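Local coordinates for charybdin (Charybdis maritima, PDB 2B7U), which is a plant member of the ribosome-inactivating protein family, with a mixed alpha/beta fold, at residues 154-157 with 158-162; 133-136 with 137-141; 205-208 with 209-213; 191-195 with 196-200; 27-30 with 31-34. All coordinates share one frame; numbering follows the deposited sequence. Where two conformers were deposited one is given.

Contact 1: residues 154-157 with 158-162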
loop_
_atom_site.group_PDB
_atom_site.type_symbol
_atom_site.label_atom_id
_atom_site.label_comp_id
_atom_site.label_asym_id
_atom_site.label_seq_id
_atom_site.Cartn_x
_atom_site.Cartn_y
_atom_site.Cartn_z
ATOM N N ARG A 154 -4.126 11.822 -12.855
ATOM C CA ARG A 154 -4.323 10.416 -12.493
ATOM C C ARG A 154 -3.177 9.919 -11.631
ATOM O O ARG A 154 -3.395 9.316 -10.568
ATOM C CB ARG A 154 -4.433 9.535 -13.727
ATOM C CG ARG A 154 -5.676 9.794 -14.563
ATOM C CD ARG A 154 -5.562 9.057 -15.894
ATOM N NE ARG A 154 -6.877 8.894 -16.521
ATOM C CZ ARG A 154 -7.121 8.177 -17.614
ATOM N NH1 ARG A 154 -6.143 7.621 -18.315
ATOM N NH2 ARG A 154 -8.376 8.021 -18.021
ATOM N N ALA A 155 -1.958 10.183 -12.076
ATOM C CA ALA A 155 -0.773 9.701 -11.358
ATOM C C ALA A 155 -0.668 10.343 -9.969
ATOM O O ALA A 155 -0.384 9.660 -8.965
ATOM C CB ALA A 155 0.467 9.963 -12.162
ATOM N N ARG A 156 -0.930 11.641 -9.872
ATOM C CA ARG A 156 -0.843 12.312 -8.581
ATOM C C ARG A 156 -1.850 11.716 -7.615
ATOM O O ARG A 156 -1.570 11.450 -6.440
ATOM C CB ARG A 156 -1.092 13.809 -8.712
ATOM C CG ARG A 156 -0.869 14.561 -7.398
ATOM C CD ARG A 156 -1.207 16.041 -7.545
ATOM N NE ARG A 156 -0.642 16.838 -6.457
ATOM C CZ ARG A 156 -1.122 16.867 -5.217
ATOM N NH1 ARG A 156 -0.532 17.625 -4.281
ATOM N NH2 ARG A 156 -2.193 16.142 -4.911
ATOM N N SER A 157 -3.057 11.503 -8.117
ATOM C CA SER A 157 -4.112 10.982 -7.305
ATOM C C SER A 157 -3.817 9.553 -6.838
ATOM O O SER A 157 -4.149 9.192 -5.702
ATOM C CB SER A 157 -5.417 11.036 -8.078
ATOM O OG SER A 157 -5.747 12.379 -8.385
ATOM N N LEU A 158 -3.243 8.738 -7.726
ATOM C CA LEU A 158 -2.840 7.378 -7.351
ATOM C C LEU A 158 -1.719 7.366 -6.301
ATOM O O LEU A 158 -1.704 6.484 -5.417
ATOM C CB LEU A 158 -2.463 6.573 -8.604
ATOM C CG LEU A 158 -3.641 6.224 -9.532
ATOM C CD1 LEU A 158 -3.145 5.631 -10.877
ATOM C CD2 LEU A 158 -4.656 5.248 -8.887
ATOM N N ILE A 159 -0.828 8.364 -6.337
ATOM C CA ILE A 159 0.164 8.508 -5.282
ATOM C C ILE A 159 -0.527 8.747 -3.930
ATOM O O ILE A 159 -0.187 8.127 -2.929
ATOM C CB ILE A 159 1.160 9.646 -5.565
ATOM C CG1 ILE A 159 1.997 9.302 -6.783
ATOM C CG2 ILE A 159 2.039 9.885 -4.369
ATOM C CD1 ILE A 159 2.739 10.435 -7.380
ATOM N N VAL A 160 -1.503 9.654 -3.914
ATOM C CA VAL A 160 -2.195 9.939 -2.671
ATOM C C VAL A 160 -2.894 8.679 -2.133
ATOM O O VAL A 160 -2.784 8.340 -0.947
ATOM C CB VAL A 160 -3.207 11.112 -2.859
ATOM C CG1 VAL A 160 -4.081 11.251 -1.653
ATOM C CG2 VAL A 160 -2.444 12.395 -3.125
ATOM N N VAL A 161 -3.608 7.957 -2.997
ATOM C CA VAL A 161 -4.262 6.740 -2.554
ATOM C C VAL A 161 -3.244 5.681 -2.087
ATOM O O VAL A 161 -3.395 5.060 -1.020
ATOM C CB VAL A 161 -5.155 6.176 -3.659
ATOM C CG1 VAL A 161 -5.625 4.775 -3.295
ATOM C CG2 VAL A 161 -6.319 7.128 -3.941
ATOM N N SER A 162 -2.185 5.483 -2.848
ATOM C CA SER A 162 -1.150 4.516 -2.465
ATOM C C SER A 162 -0.544 4.867 -1.110
ATOM O O SER A 162 -0.340 3.971 -0.278
ATOM C CB SER A 162 -0.068 4.444 -3.529
ATOM O OG SER A 162 0.842 3.389 -3.235
#

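Contact 2: residues 133-136 with 137-141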
loop_
_atom_site.group_PDB
_atom_site.type_symbol
_atom_site.label_atom_id
_atom_site.label_comp_id
_atom_site.label_asym_id
_atom_site.label_seq_id
_atom_site.Cartn_x
_atom_site.Cartn_y
_atom_site.Cartn_z
ATOM N N TYR A 133 -1.020 15.021 1.767
ATOM C CA TYR A 133 -1.728 13.788 2.122
ATOM C C TYR A 133 -2.714 13.987 3.260
ATOM O O TYR A 133 -2.739 13.222 4.221
ATOM C CB TYR A 133 -0.733 12.708 2.515
ATOM C CG TYR A 133 0.269 12.425 1.443
ATOM C CD1 TYR A 133 1.601 12.790 1.587
ATOM C CD2 TYR A 133 -0.101 11.768 0.292
ATOM C CE1 TYR A 133 2.512 12.515 0.591
ATOM C CE2 TYR A 133 0.806 11.485 -0.693
ATOM C CZ TYR A 133 2.117 11.853 -0.538
ATOM O OH TYR A 133 3.008 11.586 -1.539
ATOM N N ASN A 134 -3.505 15.043 3.181
ATOM C CA ASN A 134 -4.532 15.267 4.187
ATOM C C ASN A 134 -5.914 14.894 3.622
ATOM O O ASN A 134 -6.030 14.374 2.511
ATOM C CB ASN A 134 -4.459 16.693 4.734
ATOM C CG ASN A 134 -4.731 17.746 3.696
ATOM O OD1 ASN A 134 -5.089 17.451 2.556
ATOM N ND2 ASN A 134 -4.583 19.009 4.098
ATOM N N LYS A 135 -6.968 15.174 4.380
ATOM C CA LYS A 135 -8.321 14.833 3.957
ATOM C C LYS A 135 -8.708 15.571 2.676
ATOM O O LYS A 135 -9.314 15.003 1.768
ATOM C CB LYS A 135 -9.308 15.171 5.080
ATOM C CG LYS A 135 -10.749 14.819 4.823
ATOM C CD LYS A 135 -11.567 15.182 6.042
ATOM C CE LYS A 135 -13.042 14.912 5.870
ATOM N NZ LYS A 135 -13.785 15.198 7.148
ATOM N N ASN A 136 -8.354 16.849 2.608
ATOM C CA ASN A 136 -8.626 17.631 1.403
ATOM C C ASN A 136 -7.948 17.014 0.176
ATOM O O ASN A 136 -8.540 16.963 -0.895
ATOM C CB ASN A 136 -8.212 19.092 1.589
ATOM C CG ASN A 136 -9.128 19.858 2.557
ATOM O OD1 ASN A 136 -8.679 20.771 3.240
ATOM N ND2 ASN A 136 -10.402 19.496 2.603
ATOM N N ALA A 137 -6.720 16.510 0.336
ATOM C CA ALA A 137 -6.006 15.881 -0.788
ATOM C C ALA A 137 -6.670 14.571 -1.207
ATOM O O ALA A 137 -6.730 14.243 -2.397
ATOM C CB ALA A 137 -4.545 15.664 -0.447
ATOM N N LEU A 138 -7.160 13.816 -0.237
ATOM C CA LEU A 138 -7.856 12.577 -0.539
ATOM C C LEU A 138 -9.174 12.859 -1.254
ATOM O O LEU A 138 -9.539 12.160 -2.173
ATOM C CB LEU A 138 -8.057 11.774 0.736
ATOM C CG LEU A 138 -8.548 10.348 0.588
ATOM C CD1 LEU A 138 -7.694 9.547 -0.400
ATOM C CD2 LEU A 138 -8.601 9.727 1.981
ATOM N N GLN A 139 -9.874 13.911 -0.849
ATOM C CA GLN A 139 -11.089 14.301 -1.513
ATOM C C GLN A 139 -10.811 14.641 -2.976
ATOM O O GLN A 139 -11.516 14.188 -3.892
ATOM C CB GLN A 139 -11.707 15.496 -0.787
ATOM C CG GLN A 139 -12.331 15.142 0.558
ATOM C CD GLN A 139 -12.779 16.362 1.379
ATOM O OE1 GLN A 139 -13.258 16.210 2.503
ATOM N NE2 GLN A 139 -12.618 17.556 0.829
ATOM N N ASP A 140 -9.762 15.416 -3.199
ATOM C CA ASP A 140 -9.373 15.785 -4.555
ATOM C C ASP A 140 -8.975 14.567 -5.388
ATOM O O ASP A 140 -9.265 14.475 -6.581
ATOM C CB ASP A 140 -8.221 16.792 -4.515
ATOM C CG ASP A 140 -8.587 18.075 -3.808
ATOM O OD1 ASP A 140 -9.799 18.420 -3.756
ATOM O OD2 ASP A 140 -7.655 18.739 -3.290
ATOM N N ALA A 141 -8.288 13.623 -4.762
ATOM C CA ALA A 141 -7.889 12.416 -5.458
ATOM C C ALA A 141 -9.070 11.612 -5.935
ATOM O O ALA A 141 -9.066 11.132 -7.066
ATOM C CB ALA A 141 -7.030 11.553 -4.561
#

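Contact 3: residues 205-208 with 209-213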
loop_
_atom_site.group_PDB
_atom_site.type_symbol
_atom_site.label_atom_id
_atom_site.label_comp_id
_atom_site.label_asym_id
_atom_site.label_seq_id
_atom_site.Cartn_x
_atom_site.Cartn_y
_atom_site.Cartn_z
ATOM N N PHE A 205 12.484 -5.589 5.074
ATOM C CA PHE A 205 12.151 -5.777 6.487
ATOM C C PHE A 205 11.213 -6.967 6.693
ATOM O O PHE A 205 11.381 -7.740 7.657
ATOM C CB PHE A 205 11.462 -4.517 7.041
ATOM C CG PHE A 205 12.357 -3.305 7.211
ATOM C CD1 PHE A 205 11.778 -2.061 7.491
ATOM C CD2 PHE A 205 13.726 -3.383 7.134
ATOM C CE1 PHE A 205 12.577 -0.937 7.701
ATOM C CE2 PHE A 205 14.524 -2.241 7.342
ATOM C CZ PHE A 205 13.932 -1.044 7.629
ATOM N N SER A 206 10.225 -7.129 5.825
ATOM C CA SER A 206 9.310 -8.273 5.948
ATOM C C SER A 206 10.105 -9.565 5.871
ATOM O O SER A 206 9.861 -10.473 6.655
ATOM C CB SER A 206 8.259 -8.253 4.847
ATOM O OG SER A 206 7.354 -7.172 5.051
ATOM N N PHE A 207 11.017 -9.638 4.912
ATOM C CA PHE A 207 11.838 -10.827 4.743
ATOM C C PHE A 207 12.693 -11.080 5.973
ATOM O O PHE A 207 12.784 -12.214 6.476
ATOM C CB PHE A 207 12.752 -10.691 3.526
ATOM C CG PHE A 207 13.614 -11.897 3.311
ATOM C CD1 PHE A 207 14.909 -11.914 3.782
ATOM C CD2 PHE A 207 13.082 -13.038 2.713
ATOM C CE1 PHE A 207 15.702 -13.054 3.629
ATOM C CE2 PHE A 207 13.875 -14.171 2.547
ATOM C CZ PHE A 207 15.174 -14.162 3.005
ATOM N N MET A 208 13.378 -10.039 6.460
ATOM C CA MET A 208 14.222 -10.222 7.657
ATOM C C MET A 208 13.437 -10.781 8.843
ATOM O O MET A 208 13.927 -11.623 9.623
ATOM C CB MET A 208 14.866 -8.901 8.113
ATOM C CG MET A 208 15.813 -8.312 7.157
ATOM S SD MET A 208 16.316 -6.668 7.743
ATOM C CE MET A 208 17.085 -6.110 6.261
ATOM N N ILE A 209 12.232 -10.264 9.031
ATOM C CA ILE A 209 11.362 -10.656 10.159
ATOM C C ILE A 209 10.909 -12.105 10.008
ATOM O O ILE A 209 11.070 -12.900 10.943
ATOM C CB ILE A 209 10.167 -9.715 10.266
ATOM C CG1 ILE A 209 10.663 -8.327 10.717
ATOM C CG2 ILE A 209 9.115 -10.247 11.246
ATOM C CD1 ILE A 209 9.682 -7.253 10.407
ATOM N N LEU A 210 10.388 -12.483 8.844
ATOM C CA LEU A 210 9.912 -13.854 8.674
ATOM C C LEU A 210 11.074 -14.848 8.611
ATOM O O LEU A 210 10.961 -15.955 9.112
ATOM C CB LEU A 210 9.050 -13.982 7.435
ATOM C CG LEU A 210 7.738 -13.230 7.502
ATOM C CD1 LEU A 210 6.895 -13.585 6.303
ATOM C CD2 LEU A 210 6.979 -13.542 8.794
ATOM N N LYS A 211 12.191 -14.462 8.003
ATOM C CA LYS A 211 13.333 -15.383 7.960
ATOM C C LYS A 211 13.886 -15.567 9.369
ATOM O O LYS A 211 14.302 -16.694 9.740
ATOM C CB LYS A 211 14.391 -14.931 6.928
ATOM C CG LYS A 211 15.283 -16.066 6.466
ATOM C CD LYS A 211 14.625 -17.006 5.505
ATOM C CE LYS A 211 15.606 -18.085 5.066
ATOM N NZ LYS A 211 14.983 -19.062 4.159
ATOM N N SER A 212 13.909 -14.510 10.188
ATOM C CA SER A 212 14.331 -14.626 11.583
ATOM C C SER A 212 13.436 -15.608 12.349
ATOM O O SER A 212 13.937 -16.417 13.145
ATOM C CB SER A 212 14.329 -13.275 12.288
ATOM O OG SER A 212 15.405 -12.495 11.806
ATOM N N ASN A 213 12.130 -15.555 12.118
ATOM C CA ASN A 213 11.186 -16.435 12.819
ATOM C C ASN A 213 11.326 -17.886 12.382
ATOM O O ASN A 213 11.111 -18.791 13.176
ATOM C CB ASN A 213 9.756 -15.942 12.589
ATOM C CG ASN A 213 8.719 -16.593 13.523
ATOM O OD1 ASN A 213 8.798 -16.470 14.730
ATOM N ND2 ASN A 213 7.708 -17.210 12.941
#

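Contact 4: residues 191-195 with 196-200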
loop_
_atom_site.group_PDB
_atom_site.type_symbol
_atom_site.label_atom_id
_atom_site.label_comp_id
_atom_site.label_asym_id
_atom_site.label_seq_id
_atom_site.Cartn_x
_atom_site.Cartn_y
_atom_site.Cartn_z
ATOM N N PRO A 191 7.146 12.745 6.135
ATOM C CA PRO A 191 8.541 12.909 6.539
ATOM C C PRO A 191 9.474 12.041 5.700
ATOM O O PRO A 191 9.129 10.918 5.381
ATOM C CB PRO A 191 8.541 12.456 7.999
ATOM C CG PRO A 191 7.133 12.650 8.448
ATOM C CD PRO A 191 6.306 12.328 7.272
ATOM N N GLN A 192 10.648 12.561 5.354
ATOM C CA GLN A 192 11.574 11.840 4.482
ATOM C C GLN A 192 11.977 10.488 5.074
ATOM O O GLN A 192 12.164 9.516 4.338
ATOM C CB GLN A 192 12.822 12.691 4.173
ATOM C CG GLN A 192 13.655 12.130 3.012
ATOM C CD GLN A 192 14.647 13.141 2.443
ATOM O OE1 GLN A 192 14.967 13.113 1.246
ATOM N NE2 GLN A 192 15.145 14.024 3.296
ATOM N N TRP A 193 12.101 10.399 6.396
ATOM C CA TRP A 193 12.511 9.134 7.003
ATOM C C TRP A 193 11.475 8.033 6.766
ATOM O O TRP A 193 11.814 6.847 6.624
ATOM C CB TRP A 193 12.826 9.304 8.483
ATOM C CG TRP A 193 11.683 9.419 9.444
ATOM C CD1 TRP A 193 11.095 10.577 9.897
ATOM C CD2 TRP A 193 11.020 8.347 10.109
ATOM N NE1 TRP A 193 10.104 10.271 10.800
ATOM C CE2 TRP A 193 10.043 8.911 10.954
ATOM C CE3 TRP A 193 11.155 6.959 10.078
ATOM C CZ2 TRP A 193 9.211 8.129 11.750
ATOM C CZ3 TRP A 193 10.334 6.195 10.882
ATOM C CH2 TRP A 193 9.375 6.781 11.698
ATOM N N MET A 194 10.203 8.422 6.739
ATOM C CA MET A 194 9.124 7.473 6.445
ATOM C C MET A 194 9.181 7.012 4.988
ATOM O O MET A 194 8.904 5.848 4.691
ATOM C CB MET A 194 7.762 8.073 6.788
ATOM C CG MET A 194 7.591 8.278 8.251
ATOM S SD MET A 194 5.962 8.894 8.705
ATOM C CE MET A 194 6.249 9.165 10.458
ATOM N N GLN A 195 9.532 7.891 4.064
ATOM C CA GLN A 195 9.785 7.444 2.687
ATOM C C GLN A 195 11.005 6.511 2.585
ATOM O O GLN A 195 10.950 5.376 2.063
ATOM C CB GLN A 195 9.994 8.652 1.779
ATOM C CG GLN A 195 10.243 8.251 0.336
ATOM C CD GLN A 195 10.707 9.404 -0.501
ATOM O OE1 GLN A 195 11.712 10.047 -0.191
ATOM N NE2 GLN A 195 9.991 9.678 -1.567
ATOM N N ASN A 196 12.134 6.957 3.105
ATOM C CA ASN A 196 13.392 6.301 2.808
ATOM C C ASN A 196 13.759 5.151 3.734
ATOM O O ASN A 196 14.445 4.170 3.330
ATOM C CB ASN A 196 14.525 7.319 2.860
ATOM C CG ASN A 196 14.441 8.370 1.787
ATOM O OD1 ASN A 196 15.087 9.423 1.892
ATOM N ND2 ASN A 196 13.686 8.101 0.741
ATOM N N ASP A 197 13.416 5.295 5.004
ATOM C CA ASP A 197 13.747 4.267 5.981
ATOM C C ASP A 197 12.654 3.201 6.021
ATOM O O ASP A 197 12.949 2.025 6.223
ATOM C CB ASP A 197 13.949 4.827 7.388
ATOM C CG ASP A 197 14.958 5.957 7.451
ATOM O OD1 ASP A 197 15.343 6.517 6.387
ATOM O OD2 ASP A 197 15.313 6.326 8.589
ATOM N N LEU A 198 11.395 3.614 5.881
ATOM C CA LEU A 198 10.288 2.665 5.957
ATOM C C LEU A 198 9.831 2.172 4.598
ATOM O O LEU A 198 10.026 1.006 4.267
ATOM C CB LEU A 198 9.106 3.269 6.716
ATOM C CG LEU A 198 9.394 3.664 8.164
ATOM C CD1 LEU A 198 8.128 4.168 8.836
ATOM C CD2 LEU A 198 9.966 2.491 8.954
ATOM N N GLU A 199 9.217 3.052 3.807
ATOM C CA GLU A 199 8.543 2.611 2.576
ATOM C C GLU A 199 9.451 1.831 1.655
ATOM O O GLU A 199 9.048 0.802 1.134
ATOM C CB GLU A 199 7.887 3.768 1.842
ATOM C CG GLU A 199 6.800 4.436 2.651
ATOM C CD GLU A 199 6.060 5.532 1.927
ATOM O OE1 GLU A 199 6.369 5.804 0.736
ATOM O OE2 GLU A 199 5.156 6.123 2.567
ATOM N N LYS A 200 10.665 2.308 1.469
ATOM C CA LYS A 200 11.584 1.645 0.542
ATOM C C LYS A 200 12.072 0.295 1.032
ATOM O O LYS A 200 12.623 -0.471 0.227
ATOM C CB LYS A 200 12.746 2.572 0.186
ATOM C CG LYS A 200 12.444 3.755 -0.775
ATOM C CD LYS A 200 10.984 4.089 -1.022
ATOM C CE LYS A 200 10.355 3.224 -2.113
ATOM N NZ LYS A 200 8.908 2.876 -1.832
#

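Contact 5: residues 27-30 with 31-34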
loop_
_atom_site.group_PDB
_atom_site.type_symbol
_atom_site.label_atom_id
_atom_site.label_comp_id
_atom_site.label_asym_id
_atom_site.label_seq_id
_atom_site.Cartn_x
_atom_site.Cartn_y
_atom_site.Cartn_z
ATOM N N PHE A 27 -10.414 2.267 10.002
ATOM C CA PHE A 27 -10.469 1.669 8.682
ATOM C C PHE A 27 -9.189 0.910 8.344
ATOM O O PHE A 27 -9.226 -0.203 7.842
ATOM C CB PHE A 27 -10.734 2.751 7.633
ATOM C CG PHE A 27 -10.917 2.206 6.260
ATOM C CD1 PHE A 27 -12.146 1.724 5.835
ATOM C CD2 PHE A 27 -9.854 2.176 5.376
ATOM C CE1 PHE A 27 -12.300 1.207 4.569
ATOM C CE2 PHE A 27 -10.012 1.686 4.105
ATOM C CZ PHE A 27 -11.241 1.195 3.703
ATOM N N ILE A 28 -8.058 1.526 8.633
ATOM C CA ILE A 28 -6.768 0.889 8.332
ATOM C C ILE A 28 -6.592 -0.384 9.168
ATOM O O ILE A 28 -6.147 -1.417 8.652
ATOM C CB ILE A 28 -5.595 1.876 8.536
ATOM C CG1 ILE A 28 -5.662 3.043 7.534
ATOM C CG2 ILE A 28 -4.245 1.148 8.433
ATOM C CD1 ILE A 28 -5.582 2.672 6.095
ATOM N N LYS A 29 -6.955 -0.312 10.442
ATOM C CA LYS A 29 -6.844 -1.476 11.337
ATOM C C LYS A 29 -7.724 -2.609 10.824
ATOM O O LYS A 29 -7.311 -3.757 10.779
ATOM C CB LYS A 29 -7.202 -1.076 12.750
ATOM C CG LYS A 29 -6.101 -0.246 13.399
ATOM C CD LYS A 29 -6.536 0.419 14.686
ATOM C CE LYS A 29 -6.742 -0.551 15.818
ATOM N NZ LYS A 29 -7.207 0.080 17.087
ATOM N N ASN A 30 -8.944 -2.280 10.409
ATOM C CA ASN A 30 -9.828 -3.298 9.862
ATOM C C ASN A 30 -9.303 -3.885 8.563
ATOM O O ASN A 30 -9.440 -5.082 8.308
ATOM C CB ASN A 30 -11.250 -2.749 9.672
ATOM C CG ASN A 30 -11.931 -2.453 10.981
ATOM O OD1 ASN A 30 -11.577 -3.013 12.013
ATOM N ND2 ASN A 30 -12.937 -1.583 10.948
ATOM N N LEU A 31 -8.685 -3.050 7.732
ATOM C CA LEU A 31 -8.150 -3.510 6.476
ATOM C C LEU A 31 -6.999 -4.501 6.709
ATOM O O LEU A 31 -6.887 -5.510 6.033
ATOM C CB LEU A 31 -7.691 -2.321 5.646
ATOM C CG LEU A 31 -7.064 -2.644 4.298
ATOM C CD1 LEU A 31 -7.958 -3.563 3.459
ATOM C CD2 LEU A 31 -6.710 -1.396 3.546
ATOM N N ARG A 32 -6.142 -4.207 7.674
ATOM C CA ARG A 32 -5.076 -5.151 8.036
ATOM C C ARG A 32 -5.610 -6.525 8.447
ATOM O O ARG A 32 -5.077 -7.567 8.047
ATOM C CB ARG A 32 -4.224 -4.565 9.143
ATOM C CG ARG A 32 -3.372 -3.403 8.747
ATOM C CD ARG A 32 -2.818 -2.708 9.941
ATOM N NE ARG A 32 -1.958 -1.567 9.630
ATOM C CZ ARG A 32 -1.709 -0.582 10.504
ATOM N NH1 ARG A 32 -0.936 0.432 10.165
ATOM N NH2 ARG A 32 -2.218 -0.613 11.739
ATOM N N ARG A 33 -6.662 -6.522 9.250
ATOM C CA ARG A 33 -7.292 -7.756 9.648
ATOM C C ARG A 33 -7.877 -8.503 8.442
ATOM O O ARG A 33 -7.773 -9.718 8.373
ATOM C CB ARG A 33 -8.382 -7.454 10.670
ATOM C CG ARG A 33 -9.079 -8.645 11.183
ATOM C CD ARG A 33 -10.271 -8.168 11.982
ATOM N NE ARG A 33 -10.283 -8.638 13.362
ATOM C CZ ARG A 33 -11.293 -9.278 13.943
ATOM N NH1 ARG A 33 -11.184 -9.635 15.212
ATOM N NH2 ARG A 33 -12.410 -9.565 13.280
ATOM N N SER A 34 -8.488 -7.771 7.509
ATOM C CA SER A 34 -9.111 -8.357 6.317
ATOM C C SER A 34 -8.069 -8.986 5.419
ATOM O O SER A 34 -8.335 -9.974 4.748
ATOM C CB SER A 34 -9.875 -7.318 5.507
ATOM O OG SER A 34 -11.036 -6.878 6.210
#

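Contact 1: residues 154-157 with 158-162
With CG of Arg156 opposite its own backbone N (chi1 -174°) and the chain extended as far as NE, the guanidinium is carried forward along the helix until NH2 stands 4.2 Å from CG2 of Val160, one turn later. The two side chains cross at a slant, a light touch that leaves the polar end to another partner: NE donates to Gln126 OE1. On the next turn CG1 of Val160 lies opposite the backbone N (chi1 170°), which leaves CG2 beside that N, 3.6 Å from Arg156 O. The backbone supplies the rest. Leu158 N donates to Arg154 O at 2.9 Å and Val161 N to Ser157 O at 3.0 Å, the latter the straighter bond at 167°. Branches lie close to the carbonyls of the preceding turn: CG of Leu158 is 3.3 Å from Arg154 O, and CG1 of Ile159 3.2 Å from Ala155 O. Ser157 OG, buried, turns back to hydrogen-bond Asp153 O, so its hydroxyl is satisfied within its own helix while the residue packs on Ala141 and Leu145. Helix 117-124 meets Ala155 and Ile159, and strand 80-84 meets Leu158 and Val161. The arrangement is that of a regular, buried alpha-helix, 151-170, running through the interior of the ribosome-inactivating protein fold.

Contact 2: residues 133-136 with 137-141
Two side-chain amides, those of Asn136 and Gln139, lie side by side and point the same way, their planes turned 64° apart and neither stacked on the other. Their nitrogens, Asn136 ND2 and Gln139 NE2, come within 3.4 Å, but both are donors and no bond joins them. The other end of the Gln139 amide faces Lys135, whose extended chain slants past it with CE 3.6 Å from Gln139 OE1. The ammonium goes further, to Glu17 O and Leu19 O. A third amide, that of Asn134, does the capping. Its chi1 of 63° holds CG in the cleft between N and C of its own backbone, which folds OD1 back over the first turn to accept from Ala137 N at 2.9 Å, almost in line with the side-chain C=O (161°). Asn134 O takes Leu138 N at 3.0 Å, and Asn134 ND2 makes a weak bond to Glu186 O. Farther along, Asp140 OD2 approaches Asn136 O to 3.1 Å, two acceptors that cannot bond each other directly. The chemistry is that of an N-cap: a buried amide oxygen occupies an N-H of the first turn, where no earlier helical turn offers an i-4 acceptor, while any gain from the helix dipole for the Asp140 carboxylate is probably small and offset by the nearby carbonyl oxygen.

Contact 3: residues 205-208 with 209-213
Met208 O and Ser212, with buried Ile209 beside them, form the tight part of this contact, the ring of Phe207 beside Lys211 the looser one. Met208 O accepts twice from Ser212: OG reaches it at 2.8 Å and N at 2.9 Å, from opposite faces of the carbonyl plane, N standing well above that plane. The hydroxyl can do so because OG lies beside its own backbone N (chi1 -72°), turned back toward the preceding turn. Ile209 also fits closely, its CG1 3.2 Å from Phe205 O, and its side chain continues onto Leu236, Leu237 and Leu40. Phe207 and Lys211, both partly exposed, run alongside each other in the same direction. CB of Lys211 lies over one face of the ring, 4.2 Å from the centroid of Phe207 and 19° off the normal, a CH-pi contact displaced toward the rim. The lysine chain bends at chi2 (75°), which keeps CD 3.8 Å from Phe207 CZ before NZ goes on to bond Asp248 O. Around this helix, Leu210 packs on Trp38 and Leu40, and Phe205 on Ile225. The pattern is that of an amphipathic alpha-helix, 202-214, with an aliphatic and aromatic side wedged among strand 38-40, strand 223-225 and helix 233-237.

Contact 4: residues 191-195 with 196-200
This is a local contact within the short helix 192-199, where Trp193 meets Leu198 and the regular turn widens into a pi-type one. The backbone changes register here. Asn196 N still bonds Gln192 O at 2.8 Å, four residues back, but Glu199 N reaches Met194 O at 2.9 Å and Lys200 N reaches Gln195 O at 3.1 Å, each five back. Trp193 O stands at the junction: it accepts from Asp197 N at 2.8 Å and, weakly, from Leu198 N. The five-residue spacing sets the leucine next to the indole, side by side and pointing the same way, with CD1 of Leu198 3.6 Å from CZ3 of Trp193. In Trp193 a chi1 of 77° tucks CG over the backbone, flanked by N and C, which directs the indole along the helix surface beside Met194. CG of Met194 sits over the centre of one indole face, 3.7 Å above the plane, and is 4.2 Å from CD1 of Leu198. CB of Asp197 approaches the indole edge, while its OD2 accepts from Tyr226 N. The ring of Tyr226 stacks with Trp193, and a bound MES molecule lies about 4 Å from the tryptophan side chain. Glu199 OE1 bonds Gln163 NE2 of helix 151-170. Such i to i+5 bonding is that of a pi-type turn following an alpha-helical first turn.

Contact 5: residues 27-30 with 31-34
Phe27 O receives Leu31 N at 2.9 Å, the shortest hydrogen bond between these two turns of helix 21-35, although it is bent at 149°. Its neighbour, Arg32 N to Ile28 O at 3.0 Å, is straighter at 164° and ties together the residues that make the main side-chain contact. CG2 of Ile28 lies over one face of the Arg32 guanidinium, 3.6 Å above the plane and displaced toward the rim. The methyl is nearly equidistant from CZ (3.7 Å) and NE of Arg32. The arginine reaches this place by setting CG beside its own backbone N (chi1 -70°), which turns the chain back along the helix, and by staying extended from CG to NE; its CG passes 3.4 Å from Ile28 O on the way. Two nitrogens of the charged group are engaged beyond the helix: NE donates to Thr169 O and NH1 to Ala168 O, so bonds to two carbonyls hold the plane in position against the methyl. Ile28 also packs on Phe165 and Thr169, which places both residues against the same stretch of helix 151-170. On the side facing the sheet, Phe27 meets Val12, Leu14 and Leu60, while Leu31 meets Phe10 and Phe58. Asn30 and Arg33 lie on the exposed side, where Arg33 N bonds Lys29 O at 3.2 Å and Ser34 N bonds Asn30 O. The result is an amphipathic alpha-helix of an alpha/beta fold, laid against strands 7-15 and 56-64 and joined through an arginine to carbonyls near the end of another helix.

From the N terminus, contact 5 comes first, on helix 21-35, then contact 2, contact 1, contact 4 and contact 3. They follow in series; each joins consecutive turns of one helix and closes no long loop, and none nests in or crosses another. Helices 135-147 and 151-170 are consecutive, and contacts 2 and 1 touch where Tyr133 OH comes 3.4 Å from Ile159 CG2. Contact 5 has no direct touch with them, yet its helix also reaches helix 151-170, at Phe165 and Thr169. Contact 4 leads into contact 3 along the chain, Asp197 O meeting Phe205 CE1 at 3.3 Å. Contacts 1 and 3 lie on opposite sides of the chain's centre, their centres about 29 Å apart.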